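Local coordinates for sortase B (Clostridium perfringens, PDB 5YFK), which probably cleaves the sorting signal of surface proteins and joins them to the cell wall, as a class B cysteine transpeptidase of the sortase family, at residues A[12-20]-A[83-94]; A[174-185]-A[196-204]. The protein carries 1 engineered substitution. All coordinates share one frame; numbering follows the deposited sequence.

Interaction 1 of 2, residues A[12-20]-A[83-94]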
loop_
_atom_site.group_PDB
_atom_site.type_symbol
_atom_site.label_atom_id
_atom_site.label_comp_id
_atom_site.label_asym_id
_atom_site.label_seq_id
_atom_site.Cartn_x
_atom_site.Cartn_y
_atom_site.Cartn_z
ATOM N N THR A 12 19.521 7.142 -5.977
ATOM C CA THR A 12 18.549 7.998 -5.322
ATOM C C THR A 12 18.573 7.803 -3.801
ATOM O O THR A 12 19.593 7.373 -3.250
ATOM C CB THR A 12 17.152 7.773 -5.938
ATOM O OG1 THR A 12 16.282 8.859 -5.594
ATOM C CG2 THR A 12 16.562 6.437 -5.493
ATOM N N ASP A 13 17.506 8.224 -3.123
ATOM C CA ASP A 13 17.559 8.528 -1.683
ATOM C C ASP A 13 17.377 7.290 -0.785
ATOM O O ASP A 13 17.017 7.423 0.388
ATOM C CB ASP A 13 16.501 9.586 -1.322
ATOM C CG ASP A 13 16.220 10.559 -2.465
ATOM O OD1 ASP A 13 15.387 10.223 -3.333
ATOM O OD2 ASP A 13 16.792 11.672 -2.477
ATOM N N SER A 14 17.808 6.128 -1.275
ATOM C CA SER A 14 17.321 4.832 -0.786
ATOM C C SER A 14 17.858 4.489 0.611
ATOM O O SER A 14 17.241 3.720 1.349
ATOM C CB SER A 14 17.705 3.722 -1.781
ATOM O OG SER A 14 16.958 2.529 -1.574
ATOM N N ARG A 15 19.009 5.051 0.965
ATOM C CA ARG A 15 19.851 4.474 2.013
ATOM C C ARG A 15 19.261 4.697 3.407
ATOM O O ARG A 15 19.303 3.805 4.257
ATOM C CB ARG A 15 21.262 5.064 1.941
ATOM C CG ARG A 15 22.311 4.263 2.694
ATOM C CD ARG A 15 23.669 4.946 2.641
ATOM N NE ARG A 15 24.466 4.682 3.836
ATOM C CZ ARG A 15 24.253 5.245 5.023
ATOM N NH1 ARG A 15 23.234 6.078 5.195
ATOM N NH2 ARG A 15 25.045 4.953 6.047
ATOM N N ASP A 16 18.753 5.903 3.650
ATOM C CA ASP A 16 18.131 6.230 4.929
ATOM C C ASP A 16 16.871 5.396 5.105
ATOM O O ASP A 16 16.703 4.716 6.120
ATOM C CB ASP A 16 17.777 7.719 4.992
ATOM C CG ASP A 16 18.954 8.619 4.637
ATOM O OD1 ASP A 16 18.713 9.761 4.193
ATOM O OD2 ASP A 16 20.115 8.187 4.802
ATOM N N TYR A 17 16.038 5.388 4.064
ATOM C CA TYR A 17 14.771 4.655 4.066
ATOM C C TYR A 17 15.050 3.145 4.047
ATOM O O TYR A 17 14.197 2.365 3.629
ATOM C CB TYR A 17 13.917 5.071 2.844
ATOM C CG TYR A 17 12.409 5.200 3.079
ATOM C CD1 TYR A 17 11.785 6.454 3.112
ATOM C CD2 TYR A 17 11.589 4.082 3.001
ATOM C CE1 TYR A 17 10.399 6.570 3.230
ATOM C CE2 TYR A 17 10.206 4.184 3.088
ATOM C CZ TYR A 17 9.602 5.421 3.210
ATOM O OH TYR A 17 8.207 5.471 3.323
ATOM N N ASP A 18 16.226 2.740 4.541
ATOM C CA ASP A 18 16.564 1.317 4.689
ATOM C C ASP A 18 17.505 1.017 5.863
ATOM O O ASP A 18 17.580 -0.115 6.334
ATOM C CB ASP A 18 17.173 0.773 3.395
ATOM C CG ASP A 18 16.119 0.405 2.366
ATOM O OD1 ASP A 18 15.290 -0.493 2.650
ATOM O OD2 ASP A 18 16.090 1.052 1.294
ATOM N N ASN A 19 18.164 2.040 6.384
ATOM C CA ASN A 19 18.354 2.165 7.826
ATOM C C ASN A 19 17.081 1.788 8.595
ATOM O O ASN A 19 17.118 0.993 9.538
ATOM C CB ASN A 19 18.757 3.606 8.161
ATOM C CG ASN A 19 18.768 3.880 9.650
ATOM O OD1 ASN A 19 17.732 4.174 10.248
ATOM N ND2 ASN A 19 19.954 3.844 10.246
ATOM N N LEU A 20 15.955 2.352 8.166
ATOM C CA LEU A 20 14.684 2.186 8.859
ATOM C C LEU A 20 14.211 0.742 8.846
ATOM O O LEU A 20 13.357 0.362 9.641
ATOM C CB LEU A 20 13.608 3.056 8.207
ATOM C CG LEU A 20 13.845 4.560 8.278
ATOM C CD1 LEU A 20 12.832 5.295 7.407
ATOM C CD2 LEU A 20 13.773 5.025 9.726
ATOM N N ASN A 83 10.926 12.634 2.263
ATOM C CA ASN A 83 11.243 11.314 2.776
ATOM C C ASN A 83 10.713 11.146 4.181
ATOM O O ASN A 83 9.872 11.930 4.619
ATOM C CB ASN A 83 12.748 11.043 2.717
ATOM C CG ASN A 83 13.538 11.863 3.716
ATOM O OD1 ASN A 83 12.981 12.572 4.553
ATOM N ND2 ASN A 83 14.851 11.784 3.613
ATOM N N PHE A 84 11.096 10.056 4.841
ATOM C CA PHE A 84 10.535 9.734 6.145
ATOM C C PHE A 84 10.926 10.750 7.220
ATOM O O PHE A 84 10.226 10.886 8.229
ATOM C CB PHE A 84 10.985 8.355 6.601
ATOM C CG PHE A 84 10.222 7.842 7.779
ATOM C CD1 PHE A 84 8.899 7.444 7.644
ATOM C CD2 PHE A 84 10.809 7.779 9.025
ATOM C CE1 PHE A 84 8.193 6.971 8.730
ATOM C CE2 PHE A 84 10.103 7.308 10.120
ATOM C CZ PHE A 84 8.794 6.902 9.974
ATOM N N ASN A 85 12.106 11.350 7.056
ATOM C CA ASN A 85 12.574 12.444 7.917
ATOM C C ASN A 85 12.002 13.803 7.522
ATOM O O ASN A 85 12.409 14.826 8.074
ATOM C CB ASN A 85 14.107 12.541 7.876
ATOM C CG ASN A 85 14.785 11.299 8.408
ATOM O OD1 ASN A 85 15.573 10.661 7.709
ATOM N ND2 ASN A 85 14.465 10.933 9.641
ATOM N N LYS A 86 11.166 13.819 6.485
ATOM C CA LYS A 86 10.534 15.037 5.986
ATOM C C LYS A 86 11.512 15.935 5.235
ATOM O O LYS A 86 11.203 17.086 4.935
ATOM C CB LYS A 86 9.878 15.821 7.132
ATOM C CG LYS A 86 8.821 15.031 7.878
ATOM C CD LYS A 86 7.760 15.923 8.508
ATOM C CE LYS A 86 7.110 15.227 9.685
ATOM N NZ LYS A 86 6.198 16.130 10.430
ATOM N N GLU A 87 12.645 15.373 4.845
ATOM C CA GLU A 87 13.583 16.076 3.994
ATOM C C GLU A 87 13.103 16.013 2.553
ATOM O O GLU A 87 12.442 15.049 2.156
ATOM C CB GLU A 87 14.976 15.455 4.139
ATOM C CG GLU A 87 15.516 15.524 5.570
ATOM C CD GLU A 87 16.528 14.431 5.902
ATOM O OE1 GLU A 87 16.762 13.537 5.058
ATOM O OE2 GLU A 87 17.046 14.431 7.042
ATOM N N LYS A 88 13.347 17.089 1.811
ATOM C CA LYS A 88 13.229 17.074 0.355
ATOM C C LYS A 88 13.765 15.771 -0.216
ATOM O O LYS A 88 14.878 15.348 0.103
ATOM C CB LYS A 88 14.013 18.238 -0.258
ATOM C CG LYS A 88 13.527 19.622 0.153
ATOM C CD LYS A 88 12.187 19.973 -0.478
ATOM C CE LYS A 88 12.243 19.928 -1.998
ATOM N NZ LYS A 88 13.275 20.849 -2.548
ATOM N N SER A 89 13.008 15.164 -1.118
ATOM C CA SER A 89 13.388 13.860 -1.634
ATOM C C SER A 89 12.697 13.627 -2.950
ATOM O O SER A 89 11.517 13.946 -3.109
ATOM C CB SER A 89 13.013 12.764 -0.642
ATOM O OG SER A 89 13.069 11.482 -1.253
ATOM N N PHE A 90 13.405 12.975 -3.862
ATOM C CA PHE A 90 12.837 12.584 -5.134
ATOM C C PHE A 90 12.024 11.307 -5.009
ATOM O O PHE A 90 10.964 11.198 -5.607
ATOM C CB PHE A 90 13.941 12.439 -6.172
ATOM C CG PHE A 90 14.609 13.745 -6.492
ATOM C CD1 PHE A 90 15.667 14.185 -5.708
ATOM C CD2 PHE A 90 13.941 14.679 -7.277
ATOM C CE1 PHE A 90 16.181 15.461 -5.866
ATOM C CE2 PHE A 90 14.438 15.961 -7.431
ATOM C CZ PHE A 90 15.566 16.349 -6.730
ATOM N N SER A 91 12.497 10.373 -4.189
ATOM C CA SER A 91 11.794 9.110 -4.000
ATOM C C SER A 91 10.535 9.306 -3.163
ATOM O O SER A 91 9.613 8.497 -3.223
ATOM C CB SER A 91 12.705 8.108 -3.316
ATOM O OG SER A 91 13.727 7.722 -4.202
ATOM N N GLY A 92 10.558 10.306 -2.289
ATOM C CA GLY A 92 9.464 10.504 -1.332
ATOM C C GLY A 92 9.282 9.334 -0.373
ATOM O O GLY A 92 10.246 8.763 0.148
ATOM N N SER A 93 8.038 9.113 0.011
ATOM C CA SER A 93 7.709 8.119 1.015
ATOM C C SER A 93 6.528 7.297 0.523
ATOM O O SER A 93 5.839 7.677 -0.440
ATOM C CB SER A 93 7.379 8.779 2.359
ATOM O OG SER A 93 8.442 9.613 2.798
ATOM N N ILE A 94 6.295 6.164 1.174
ATOM C CA ILE A 94 5.022 5.452 0.956
ATOM C C ILE A 94 3.981 6.047 1.897
ATOM O O ILE A 94 4.254 6.230 3.097
ATOM C CB ILE A 94 5.165 3.967 1.254
ATOM C CG1 ILE A 94 6.355 3.379 0.494
ATOM C CG2 ILE A 94 3.871 3.231 0.903
ATOM C CD1 ILE A 94 6.382 3.631 -0.998
HETATM O O HOH W 1 16.628 13.496 0.221
#
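The hydroxyl of Tyr-17 meets the backbone N of Ile-94, and a carboxylate oxygen of Asp-13 meets Ser-91. Start at CB of Tyr-17, which leaves the short helix 16-19 without aiming at 83-94; the first torsion, -141° and clear of any staggered position, brings the ring across. CD1 and then CE1 pass Phe-84, with CE1 3.9 Å from Phe-84 CB, and the two side chains meet at about a right angle. CE1 also has Ser-93 OG at 3.6 Å, at the ring edge and in its plane; that hydroxyl is hydrogen-bonded to His-82 O. At the tip, OH accepts a nearly straight bond from the backbone, 3.0 Å from Ile-94 N with an N-H...O angle of 166°, and is also hydrogen-bonded to Pro-69 O of strand 67-72. Both uses of the hydroxyl fix the tip. Leu-20 CD1 lies 3.6 Å from Phe-84 CD2, approaching that ring obliquely.

At the other end, a single oxygen of Asp-13 gathers donors. OD1 takes Ser-91 N at 3.0 Å on its syn side, somewhat out of the carboxylate plane, and Ser-91 OG at 3.1 Å on its anti lone pair. Thr-12 OG1 comes from above the plane, 2.8 Å from Asp-13 OD1, and Ser-89 OG adds a weak bond. That serine hydroxyl in turn accepts from Gly-92 N, an ST motif within the loop. OD2 receives a water that also donates to Lys-88 O.

The contact borders the predicted active site, since Gly-92 comes within about 4 Å of the side chain of His-113, the predicted proton donor/acceptor. Three full bonds converge on Asp-13 OD1, which probably favours the charged carboxylate; the two from Ser-91 join 12-20 to the loop before strand 94-96.

Interaction 2 of 2, residues A[174-185]-A[196-204]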
loop_
_atom_site.group_PDB
_atom_site.type_symbol
_atom_site.label_atom_id
_atom_site.label_comp_id
_atom_site.label_asym_id
_atom_site.label_seq_id
_atom_site.Cartn_x
_atom_site.Cartn_y
_atom_site.Cartn_z
ATOM N N LYS A 174 -23.798 -0.416 2.441
ATOM C CA LYS A 174 -23.327 -1.731 2.025
ATOM C C LYS A 174 -23.422 -1.936 0.507
ATOM O O LYS A 174 -22.532 -2.540 -0.109
ATOM C CB LYS A 174 -24.172 -2.799 2.724
ATOM C CG LYS A 174 -23.609 -4.206 2.660
ATOM C CD LYS A 174 -22.697 -4.496 3.847
ATOM C CE LYS A 174 -23.488 -4.855 5.092
ATOM N NZ LYS A 174 -22.615 -4.867 6.298
ATOM N N GLU A 175 -24.596 -1.631 -0.041
ATOM C CA GLU A 175 -24.858 -1.768 -1.476
ATOM C C GLU A 175 -23.814 -1.019 -2.322
ATOM O O GLU A 175 -23.332 -1.523 -3.358
ATOM C CB GLU A 175 -26.267 -1.214 -1.778
ATOM C CG GLU A 175 -26.665 -1.211 -3.246
ATOM C CD GLU A 175 -28.085 -0.699 -3.471
ATOM O OE1 GLU A 175 -28.950 -0.959 -2.604
ATOM O OE2 GLU A 175 -28.335 -0.027 -4.500
ATOM N N ASP A 176 -23.543 0.217 -1.931
ATOM C CA ASP A 176 -22.564 1.058 -2.620
ATOM C C ASP A 176 -21.178 0.438 -2.538
ATOM O O ASP A 176 -20.424 0.460 -3.501
ATOM C CB ASP A 176 -22.525 2.449 -1.994
ATOM C CG ASP A 176 -23.776 3.273 -2.297
ATOM O OD1 ASP A 176 -24.670 2.785 -3.026
ATOM O OD2 ASP A 176 -23.849 4.427 -1.819
ATOM N N TYR A 177 -20.859 -0.146 -1.388
ATOM C CA TYR A 177 -19.560 -0.818 -1.203
ATOM C C TYR A 177 -19.474 -2.094 -2.019
ATOM O O TYR A 177 -18.444 -2.402 -2.615
ATOM C CB TYR A 177 -19.361 -1.141 0.265
ATOM C CG TYR A 177 -18.003 -1.736 0.602
ATOM C CD1 TYR A 177 -16.834 -1.214 0.068
ATOM C CD2 TYR A 177 -17.914 -2.883 1.365
ATOM C CE1 TYR A 177 -15.595 -1.724 0.426
ATOM C CE2 TYR A 177 -16.693 -3.437 1.682
ATOM C CZ TYR A 177 -15.534 -2.847 1.227
ATOM O OH TYR A 177 -14.325 -3.463 1.511
ATOM N N GLU A 178 -20.540 -2.880 -2.008
ATOM C CA GLU A 178 -20.548 -4.076 -2.793
ATOM C C GLU A 178 -20.326 -3.744 -4.279
ATOM O O GLU A 178 -19.580 -4.416 -4.990
ATOM C CB GLU A 178 -21.859 -4.828 -2.604
ATOM C CG GLU A 178 -21.911 -6.134 -3.376
ATOM C CD GLU A 178 -20.855 -7.138 -2.936
ATOM O OE1 GLU A 178 -20.207 -6.919 -1.891
ATOM O OE2 GLU A 178 -20.661 -8.155 -3.636
ATOM N N LYS A 179 -20.965 -2.679 -4.726
ATOM C CA LYS A 179 -20.825 -2.233 -6.106
ATOM C C LYS A 179 -19.357 -1.884 -6.389
ATOM O O LYS A 179 -18.817 -2.200 -7.459
ATOM C CB LYS A 179 -21.717 -1.012 -6.326
ATOM C CG LYS A 179 -21.597 -0.386 -7.713
ATOM C CD LYS A 179 -22.731 0.600 -7.993
ATOM C CE LYS A 179 -22.250 2.047 -7.953
ATOM N NZ LYS A 179 -22.777 2.791 -6.770
ATOM N N TYR A 180 -18.739 -1.155 -5.459
ATOM C CA TYR A 180 -17.306 -0.825 -5.575
ATOM C C TYR A 180 -16.409 -2.056 -5.670
ATOM O O TYR A 180 -15.504 -2.130 -6.522
ATOM C CB TYR A 180 -16.868 0.021 -4.379
ATOM C CG TYR A 180 -15.455 0.557 -4.522
ATOM C CD1 TYR A 180 -15.182 1.641 -5.352
ATOM C CD2 TYR A 180 -14.391 -0.021 -3.840
ATOM C CE1 TYR A 180 -13.918 2.199 -5.402
ATOM C CE2 TYR A 180 -13.109 0.510 -3.906
ATOM C CZ TYR A 180 -12.863 1.594 -4.717
ATOM O OH TYR A 180 -11.581 2.109 -4.827
ATOM N N LEU A 181 -16.659 -3.038 -4.809
ATOM C CA LEU A 181 -15.868 -4.259 -4.796
ATOM C C LEU A 181 -15.979 -4.962 -6.143
ATOM O O LEU A 181 -14.987 -5.422 -6.695
ATOM C CB LEU A 181 -16.313 -5.195 -3.670
ATOM C CG LEU A 181 -15.993 -4.663 -2.263
ATOM C CD1 LEU A 181 -16.482 -5.607 -1.185
ATOM C CD2 LEU A 181 -14.498 -4.425 -2.133
ATOM N N LYS A 182 -17.203 -5.087 -6.636
ATOM C CA LYS A 182 -17.460 -5.710 -7.948
ATOM C C LYS A 182 -16.719 -5.010 -9.094
ATOM O O LYS A 182 -16.060 -5.677 -9.922
ATOM C CB LYS A 182 -18.976 -5.765 -8.210
ATOM C CG LYS A 182 -19.372 -6.143 -9.636
ATOM C CD LYS A 182 -20.701 -6.877 -9.666
ATOM C CE LYS A 182 -21.686 -6.257 -10.639
ATOM N NZ LYS A 182 -23.009 -6.936 -10.532
ATOM N N GLU A 183 -16.704 -3.677 -9.058
ATOM C CA GLU A 183 -15.988 -2.895 -10.056
ATOM C C GLU A 183 -14.497 -3.218 -9.973
ATOM O O GLU A 183 -13.852 -3.427 -10.990
ATOM C CB GLU A 183 -16.190 -1.392 -9.832
ATOM C CG GLU A 183 -15.123 -0.523 -10.498
ATOM C CD GLU A 183 -15.114 0.948 -10.058
ATOM O OE1 GLU A 183 -14.898 1.234 -8.848
ATOM O OE2 GLU A 183 -15.056 1.822 -10.966
ATOM N N GLN A 184 -13.937 -3.172 -8.766
ATOM C CA GLN A 184 -12.491 -3.367 -8.598
ATOM C C GLN A 184 -12.073 -4.767 -9.013
ATOM O O GLN A 184 -11.087 -4.938 -9.720
ATOM C CB GLN A 184 -12.057 -3.102 -7.160
ATOM C CG GLN A 184 -12.316 -1.677 -6.715
ATOM C CD GLN A 184 -11.480 -0.681 -7.483
ATOM O OE1 GLN A 184 -10.259 -0.812 -7.550
ATOM N NE2 GLN A 184 -12.148 0.213 -8.214
ATOM N N GLU A 185 -12.927 -5.747 -8.727
ATOM C CA GLU A 185 -12.636 -7.123 -9.098
ATOM C C GLU A 185 -12.755 -7.322 -10.622
ATOM O O GLU A 185 -11.889 -7.941 -11.234
ATOM C CB GLU A 185 -13.579 -8.070 -8.368
ATOM C CG GLU A 185 -13.278 -9.540 -8.616
ATOM C CD GLU A 185 -14.216 -10.476 -7.865
ATOM O OE1 GLU A 185 -15.439 -10.208 -7.834
ATOM O OE2 GLU A 185 -13.727 -11.506 -7.359
ATOM N N ASP A 196 -13.801 -15.367 -2.101
ATOM C CA ASP A 196 -15.072 -14.957 -1.468
ATOM C C ASP A 196 -15.109 -13.442 -1.187
ATOM O O ASP A 196 -15.408 -13.019 -0.065
ATOM C CB ASP A 196 -15.246 -15.740 -0.167
ATOM C CG ASP A 196 -16.649 -15.635 0.425
ATOM O OD1 ASP A 196 -17.588 -15.241 -0.286
ATOM O OD2 ASP A 196 -16.767 -15.797 1.661
ATOM N N LEU A 197 -15.050 -12.636 -2.239
ATOM C CA LEU A 197 -15.062 -11.201 -2.064
ATOM C C LEU A 197 -16.503 -10.776 -1.763
ATOM O O LEU A 197 -17.450 -11.195 -2.458
ATOM C CB LEU A 197 -14.546 -10.489 -3.319
ATOM C CG LEU A 197 -14.318 -8.981 -3.159
ATOM C CD1 LEU A 197 -13.261 -8.674 -2.113
ATOM C CD2 LEU A 197 -13.978 -8.309 -4.492
ATOM N N ASN A 198 -16.670 -10.012 -0.691
ATOM C CA ASN A 198 -18.008 -9.644 -0.223
ATOM C C ASN A 198 -18.025 -8.391 0.648
ATOM O O ASN A 198 -16.993 -7.908 1.094
ATOM C CB ASN A 198 -18.646 -10.836 0.497
ATOM C CG ASN A 198 -18.120 -11.031 1.905
ATOM O OD1 ASN A 198 -18.639 -10.438 2.855
ATOM N ND2 ASN A 198 -17.144 -11.896 2.064
ATOM N N SER A 199 -19.211 -7.824 0.856
ATOM C CA SER A 199 -19.317 -6.500 1.433
ATOM C C SER A 199 -18.921 -6.447 2.915
ATOM O O SER A 199 -18.731 -5.367 3.469
ATOM C CB SER A 199 -20.754 -6.002 1.271
ATOM O OG SER A 199 -21.575 -6.586 2.263
ATOM N N ASN A 200 -18.658 -7.588 3.536
ATOM C CA ASN A 200 -18.076 -7.549 4.877
ATOM C C ASN A 200 -16.572 -7.343 4.873
ATOM O O ASN A 200 -15.972 -7.128 5.924
ATOM C CB ASN A 200 -18.371 -8.837 5.642
ATOM C CG ASN A 200 -19.843 -9.052 5.871
ATOM O OD1 ASN A 200 -20.558 -8.138 6.289
ATOM N ND2 ASN A 200 -20.325 -10.224 5.484
ATOM N N ASP A 201 -15.956 -7.410 3.701
ATOM C CA ASP A 201 -14.507 -7.392 3.624
ATOM C C ASP A 201 -13.920 -5.997 3.856
ATOM O O ASP A 201 -14.598 -4.963 3.715
ATOM C CB ASP A 201 -14.030 -7.920 2.268
ATOM C CG ASP A 201 -14.164 -9.428 2.147
ATOM O OD1 ASP A 201 -13.864 -10.132 3.133
ATOM O OD2 ASP A 201 -14.444 -9.910 1.021
ATOM N N ARG A 202 -12.656 -5.987 4.256
ATOM C CA ARG A 202 -11.888 -4.751 4.298
ATOM C C ARG A 202 -10.781 -4.855 3.268
ATOM O O ARG A 202 -10.110 -5.888 3.175
ATOM C CB ARG A 202 -11.272 -4.545 5.683
ATOM C CG ARG A 202 -10.653 -3.160 5.799
ATOM C CD ARG A 202 -10.115 -2.850 7.184
ATOM N NE ARG A 202 -10.069 -1.400 7.361
ATOM C CZ ARG A 202 -9.613 -0.779 8.446
ATOM N NH1 ARG A 202 -9.790 0.531 8.576
ATOM N NH2 ARG A 202 -8.927 -1.452 9.356
ATOM N N ILE A 203 -10.609 -3.825 2.463
ATOM C CA ILE A 203 -9.636 -3.912 1.402
ATOM C C ILE A 203 -8.493 -2.914 1.553
ATOM O O ILE A 203 -8.633 -1.878 2.205
ATOM C CB ILE A 203 -10.273 -3.799 0.001
ATOM C CG1 ILE A 203 -11.061 -2.491 -0.154
ATOM C CG2 ILE A 203 -11.138 -5.044 -0.259
ATOM C CD1 ILE A 203 -11.382 -2.137 -1.607
ATOM N N LEU A 204 -7.435 -3.207 0.806
ATOM C CA LEU A 204 -6.224 -2.415 0.737
ATOM C C LEU A 204 -5.923 -2.164 -0.737
ATOM O O LEU A 204 -5.932 -3.102 -1.552
ATOM C CB LEU A 204 -5.065 -3.196 1.346
ATOM C CG LEU A 204 -3.680 -2.526 1.339
ATOM C CD1 LEU A 204 -3.565 -1.211 2.075
ATOM C CD2 LEU A 204 -2.676 -3.500 1.891
#
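Tyr-177 reaches from the helix to the loop ahead of strand 203-210, its CG anti to the backbone N (chi1 -175°), and its OH donates to Asp-201 O at 2.7 Å from well above that carbonyl's plane. The ring edge carries a second carbonyl, with CE2 3.3 Å from Ser-199 O. CD1 of Leu-181, one turn further along the helix, lies over one ring face, offset toward the rim; the same methyl is 3.3 Å from Asn-198 O. The other branch, CD2, slides past Ile-203 in the opposite direction, 3.9 Å from its CG2. With CG1 between its backbone N and carbonyl carbon (chi1 57°), Ile-203 carries CD1 across to the edge of the Tyr-180 ring, 3.9 Å from CE2. Leu-197 CD2 closes the other end against Leu-181 and Glu-185 CB, while the Glu-185 carboxylate pairs with Lys-191.

The loop keeps its shape through an Asx turn, Asn-200 N bonding to Asn-198 OD1, and through Asp-201 OD2, which accepts from Asn-198 N and pairs with Lys-223. A helix in the connection from strand 146-159 to strand 203-210, packed on the beta-barrel, is a hallmark of class B sortases.

From the N terminus, interaction 1 comes first: residues 12-20 meet 83-94 and close a loop that holds helix 35-51 and the paired strands 55-61 and 67-72. It thereby ties the N-terminal arm to the entry of strand 94-96. Interaction 2 opens only after that loop is shut and closes a much shorter one, with ten residues between its segments, bringing helix 174-186 against the start of strand 203-210. The two are in series, neither nested nor crossed. The centres of interactions 1 and 2 are about 34 Å apart, on opposite sides of the chain's centre, and the two do not touch. Strand 203-210 runs on to Ser-209, the engineered residue at the predicted acyl-thioester position.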